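Local coordinates for protein SusD homolog (Bacteroides thetaiotaomicron, PDB 3SGH) that probably binds glycans at the cell surface as a SusD-like outer-membrane lipoprotein of the alpha-alpha superhelix type, at residues A[249-261]-A[271-285]. Residues are numbered along the deposited sequence; the frame is centred on the assembly and turned at random.
Sequences VRANACLVSYMNG and FTPQTQTAAGGYVGV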
loop_
_atom_site.group_PDB
_atom_site.type_symbol
_atom_site.label_atom_id
_atom_site.label_comp_id
_atom_site.label_asym_id
_atom_site.label_seq_id
_atom_site.Cartn_x
_atom_site.Cartn_y
_atom_site.Cartn_z
ATOM N N VAL A 249 -7.791 -6.100 -14.615
ATOM C CA VAL A 249 -6.919 -5.036 -14.143
ATOM C C VAL A 249 -6.012 -4.539 -15.239
ATOM O O VAL A 249 -5.521 -5.322 -16.045
ATOM C CB VAL A 249 -6.135 -5.469 -12.846
ATOM C CG1 VAL A 249 -5.058 -6.535 -13.201
ATOM C CG2 VAL A 249 -5.566 -4.243 -12.105
ATOM N N ARG A 250 -5.860 -3.200 -15.292
ATOM C CA ARG A 250 -4.965 -2.546 -16.225
ATOM C C ARG A 250 -4.228 -1.414 -15.501
ATOM O O ARG A 250 -4.504 -1.120 -14.355
ATOM C CB ARG A 250 -5.728 -2.018 -17.453
ATOM C CG ARG A 250 -6.235 -3.080 -18.437
ATOM C CD ARG A 250 -5.124 -3.732 -19.191
ATOM N NE ARG A 250 -5.498 -4.786 -20.113
ATOM C CZ ARG A 250 -5.551 -6.101 -19.849
ATOM N NH1 ARG A 250 -5.358 -6.566 -18.627
ATOM N NH2 ARG A 250 -5.854 -6.956 -20.808
ATOM N N ALA A 251 -3.278 -0.784 -16.168
ATOM C CA ALA A 251 -2.593 0.374 -15.627
ATOM C C ALA A 251 -3.617 1.525 -15.448
ATOM O O ALA A 251 -4.520 1.715 -16.249
ATOM C CB ALA A 251 -1.453 0.786 -16.559
ATOM N N ASN A 252 -3.437 2.297 -14.408
ATOM C CA ASN A 252 -4.313 3.421 -14.065
ATOM C C ASN A 252 -3.834 4.684 -14.785
ATOM O O ASN A 252 -2.633 4.983 -14.871
ATOM C CB ASN A 252 -4.308 3.603 -12.538
ATOM C CG ASN A 252 -5.321 4.599 -12.028
ATOM O OD1 ASN A 252 -5.388 5.748 -12.486
ATOM N ND2 ASN A 252 -6.063 4.200 -11.008
ATOM N N ALA A 253 -4.810 5.401 -15.362
ATOM C CA ALA A 253 -4.601 6.666 -16.030
ATOM C C ALA A 253 -3.706 7.622 -15.259
ATOM O O ALA A 253 -2.922 8.373 -15.834
ATOM C CB ALA A 253 -5.992 7.339 -16.181
ATOM N N CYS A 254 -3.876 7.631 -13.939
ATOM C CA CYS A 254 -3.210 8.589 -13.080
ATOM C C CYS A 254 -1.670 8.397 -13.023
ATOM O O CYS A 254 -0.950 9.275 -13.448
ATOM C CB CYS A 254 -3.813 8.506 -11.675
ATOM S SG CYS A 254 -3.128 9.690 -10.518
ATOM N N LEU A 255 -1.186 7.233 -12.571
ATOM C CA LEU A 255 0.251 7.003 -12.552
ATOM C C LEU A 255 0.864 7.121 -13.960
ATOM O O LEU A 255 1.926 7.738 -14.125
ATOM C CB LEU A 255 0.588 5.633 -11.967
ATOM C CG LEU A 255 2.084 5.335 -11.827
ATOM C CD1 LEU A 255 2.772 6.346 -10.907
ATOM C CD2 LEU A 255 2.299 3.852 -11.368
ATOM N N VAL A 256 0.218 6.554 -14.969
ATOM C CA VAL A 256 0.759 6.584 -16.343
ATOM C C VAL A 256 0.892 8.041 -16.819
ATOM O O VAL A 256 1.894 8.436 -17.402
ATOM C CB VAL A 256 -0.109 5.753 -17.338
ATOM C CG1 VAL A 256 0.430 5.892 -18.759
ATOM C CG2 VAL A 256 -0.164 4.242 -16.875
ATOM N N SER A 257 -0.136 8.855 -16.592
ATOM C CA SER A 257 -0.097 10.290 -16.965
ATOM C C SER A 257 0.981 11.095 -16.230
ATOM O O SER A 257 1.678 11.948 -16.831
ATOM C CB SER A 257 -1.471 10.943 -16.728
ATOM O OG SER A 257 -2.395 10.385 -17.639
ATOM N N TYR A 258 1.159 10.865 -14.937
ATOM C CA TYR A 258 2.264 11.538 -14.263
ATOM C C TYR A 258 3.601 11.164 -14.949
ATOM O O TYR A 258 4.437 12.019 -15.272
ATOM C CB TYR A 258 2.358 11.124 -12.807
ATOM C CG TYR A 258 1.560 11.972 -11.787
ATOM C CD1 TYR A 258 0.194 11.850 -11.629
ATOM C CD2 TYR A 258 2.233 12.859 -10.971
ATOM C CE1 TYR A 258 -0.487 12.596 -10.641
ATOM C CE2 TYR A 258 1.581 13.574 -10.013
ATOM C CZ TYR A 258 0.227 13.458 -9.860
ATOM O OH TYR A 258 -0.377 14.164 -8.851
HETATM N N MSE A 259 3.799 9.871 -15.170
HETATM C CA MSE A 259 5.029 9.367 -15.783
HETATM C C MSE A 259 5.227 9.747 -17.263
HETATM O O MSE A 259 6.360 9.991 -17.689
HETATM C CB MSE A 259 5.091 7.863 -15.562
HETATM C CG MSE A 259 5.257 7.514 -14.076
HETATM SE SE MSE A 259 5.301 5.616 -13.756
HETATM C CE MSE A 259 7.136 5.287 -14.371
ATOM N N ASN A 260 4.148 9.884 -18.027
ATOM C CA ASN A 260 4.234 10.386 -19.408
ATOM C C ASN A 260 4.719 11.860 -19.410
ATOM O O ASN A 260 5.589 12.238 -20.198
ATOM C CB ASN A 260 2.898 10.273 -20.139
ATOM C CG ASN A 260 2.633 8.881 -20.709
ATOM O OD1 ASN A 260 3.555 8.109 -20.959
ATOM N ND2 ASN A 260 1.359 8.591 -20.984
ATOM N N GLY A 261 4.173 12.662 -18.497
ATOM C CA GLY A 261 4.557 14.075 -18.379
ATOM C C GLY A 261 6.029 14.209 -18.065
ATOM O O GLY A 261 6.698 15.109 -18.578
ATOM N N PHE A 271 4.953 -0.854 -17.260
ATOM C CA PHE A 271 3.757 -0.996 -18.102
ATOM C C PHE A 271 4.114 -1.569 -19.492
ATOM O O PHE A 271 5.270 -1.468 -19.945
ATOM C CB PHE A 271 3.121 0.376 -18.363
ATOM C CG PHE A 271 2.953 1.246 -17.156
ATOM C CD1 PHE A 271 2.190 0.819 -16.091
ATOM C CD2 PHE A 271 3.526 2.512 -17.113
ATOM C CE1 PHE A 271 2.031 1.632 -14.990
ATOM C CE2 PHE A 271 3.379 3.344 -15.980
ATOM C CZ PHE A 271 2.646 2.903 -14.943
ATOM N N THR A 272 3.105 -2.077 -20.201
ATOM C CA THR A 272 3.216 -2.354 -21.629
ATOM C C THR A 272 2.577 -1.217 -22.396
ATOM O O THR A 272 1.615 -0.621 -21.899
ATOM C CB THR A 272 2.513 -3.662 -22.002
ATOM O OG1 THR A 272 1.111 -3.575 -21.680
ATOM C CG2 THR A 272 3.141 -4.800 -21.263
ATOM N N PRO A 273 3.092 -0.907 -23.581
ATOM C CA PRO A 273 2.451 0.049 -24.484
ATOM C C PRO A 273 1.055 -0.442 -24.866
ATOM O O PRO A 273 0.845 -1.657 -25.004
ATOM C CB PRO A 273 3.361 0.006 -25.728
ATOM C CG PRO A 273 4.687 -0.253 -25.157
ATOM C CD PRO A 273 4.443 -1.256 -24.056
ATOM N N GLN A 274 0.120 0.494 -25.031
ATOM C CA GLN A 274 -1.217 0.169 -25.530
ATOM C C GLN A 274 -1.118 -0.367 -26.935
ATOM O O GLN A 274 -0.242 0.037 -27.694
ATOM C CB GLN A 274 -2.155 1.368 -25.456
ATOM C CG GLN A 274 -1.816 2.529 -26.361
ATOM C CD GLN A 274 -2.348 2.381 -27.778
ATOM O OE1 GLN A 274 -3.332 1.641 -28.046
ATOM N NE2 GLN A 274 -1.741 3.139 -28.696
ATOM N N THR A 275 -2.000 -1.307 -27.273
ATOM C CA THR A 275 -2.003 -1.895 -28.609
ATOM C C THR A 275 -3.380 -1.747 -29.290
ATOM O O THR A 275 -3.654 -2.394 -30.326
ATOM C CB THR A 275 -1.623 -3.379 -28.563
ATOM O OG1 THR A 275 -2.581 -4.069 -27.734
ATOM C CG2 THR A 275 -0.167 -3.549 -28.041
ATOM N N GLN A 276 -4.231 -0.909 -28.717
ATOM C CA GLN A 276 -5.562 -0.656 -29.299
ATOM C C GLN A 276 -5.442 0.045 -30.650
ATOM O O GLN A 276 -6.211 -0.259 -31.582
ATOM C CB GLN A 276 -6.401 0.191 -28.339
ATOM C CG GLN A 276 -7.826 0.451 -28.823
ATOM C CD GLN A 276 -8.629 -0.841 -29.060
ATOM O OE1 GLN A 276 -8.509 -1.836 -28.309
ATOM N NE2 GLN A 276 -9.470 -0.828 -30.109
ATOM N N THR A 277 -4.506 0.987 -30.743
ATOM C CA THR A 277 -4.252 1.725 -31.964
ATOM C C THR A 277 -2.803 1.579 -32.372
ATOM O O THR A 277 -2.004 1.045 -31.601
ATOM C CB THR A 277 -4.550 3.244 -31.782
ATOM O OG1 THR A 277 -3.461 3.881 -31.093
ATOM C CG2 THR A 277 -5.838 3.475 -31.016
ATOM N N ALA A 278 -2.455 2.119 -33.540
ATOM C CA ALA A 278 -1.087 2.070 -34.071
ATOM C C ALA A 278 -0.118 3.044 -33.402
ATOM O O ALA A 278 1.088 3.012 -33.714
ATOM C CB ALA A 278 -1.088 2.297 -35.624
ATOM N N ALA A 279 -0.604 3.926 -32.521
ATOM C CA ALA A 279 0.247 5.006 -31.945
ATOM C C ALA A 279 1.304 4.508 -30.991
ATOM O O ALA A 279 2.309 5.169 -30.783
ATOM C CB ALA A 279 -0.604 6.071 -31.249
ATOM N N GLY A 280 1.070 3.352 -30.387
ATOM C CA GLY A 280 1.932 2.892 -29.307
ATOM C C GLY A 280 1.805 3.836 -28.116
ATOM O O GLY A 280 0.765 4.490 -27.951
ATOM N N GLY A 281 2.875 3.968 -27.327
ATOM C CA GLY A 281 2.820 4.806 -26.108
ATOM C C GLY A 281 2.071 4.100 -24.968
ATOM O O GLY A 281 1.487 3.040 -25.160
ATOM N N TYR A 282 2.070 4.753 -23.813
ATOM C CA TYR A 282 1.511 4.259 -22.592
ATOM C C TYR A 282 0.244 5.027 -22.336
ATOM O O TYR A 282 0.256 6.234 -22.340
ATOM C CB TYR A 282 2.510 4.414 -21.419
ATOM C CG TYR A 282 3.805 3.687 -21.703
ATOM C CD1 TYR A 282 3.925 2.321 -21.470
ATOM C CD2 TYR A 282 4.889 4.358 -22.269
ATOM C CE1 TYR A 282 5.099 1.620 -21.778
ATOM C CE2 TYR A 282 6.093 3.662 -22.550
ATOM C CZ TYR A 282 6.171 2.306 -22.312
ATOM O OH TYR A 282 7.332 1.654 -22.598
ATOM N N VAL A 283 -0.855 4.289 -22.188
ATOM C CA VAL A 283 -2.174 4.857 -21.919
ATOM C C VAL A 283 -2.864 4.018 -20.853
ATOM O O VAL A 283 -3.163 2.807 -21.046
ATOM C CB VAL A 283 -3.057 4.949 -23.184
ATOM C CG1 VAL A 283 -4.414 5.549 -22.830
ATOM C CG2 VAL A 283 -2.373 5.783 -24.349
ATOM N N GLY A 284 -3.099 4.644 -19.701
ATOM C CA GLY A 284 -3.843 4.002 -18.606
ATOM C C GLY A 284 -5.349 4.111 -18.758
ATOM O O GLY A 284 -5.843 4.816 -19.653
ATOM N N VAL A 285 -6.051 3.424 -17.868
ATOM C CA VAL A 285 -7.514 3.412 -17.789
ATOM C C VAL A 285 -7.986 4.317 -16.683
ATOM O O VAL A 285 -7.493 4.236 -15.560
ATOM C CB VAL A 285 -8.058 1.964 -17.590
ATOM C CG1 VAL A 285 -9.639 1.982 -17.551
ATOM C CG2 VAL A 285 -7.511 1.053 -18.665
HETATM O O HOH W 1 -2.492 7.515 -19.553
HETATM O O HOH W 2 3.553 7.385 -23.809
#
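The Phe271 ring carries Val256 on one face: methyl CG2 makes a CH-pi contact, 3.8 Å from the ring centroid and only 15° off the normal. At the ring's edge, near its plane, Leu255 CD2 meets CZ, while Ala251 CB and the selenium of Met259, a selenomethionine, approach obliquely. Met259 SE is 3.7 Å from Phe271 CE2, a Met-aromatic contact made by a chain that bends at chi3 (76°). A flat, wide side chain suits this place, since it touches the end of strand 249-251 and three residues of helix 253-261 at once. Val256 is branched to serve two neighbours: with CG1 anti to the backbone N (chi1 176°), that methyl packs on Tyr282 CB at 3.7 Å as CG2 covers Phe271. One helical turn on, Asn260 suits its place by offering donor and acceptor in one flat amide: ND2 donates to Tyr282 O at 2.9 Å, the acceptor lying in the amide plane, and OD1 accepts from Arg267 and from a water that in turn accepts from Tyr282 N. Replacing Asn260 with a leucine would probably leave Tyr282 O without this donor and the shared water without its anchor on the helix. At the helix start, Val285 N donates to Ala251 O and Ala253 N to Val285 O, a single beta bridge between Asn252 and Val285; Asn252 OD1 caps Cys254 N, and its ND2 bonds Val50 O in the antiparallel neighbour strand 50-52. Gly284 fits because a CB would clash with Ala253 N. Thus an apolar centre flanked by directional bonds holds both ends of loop 271-285 against strand 249-251 and helix 253-261.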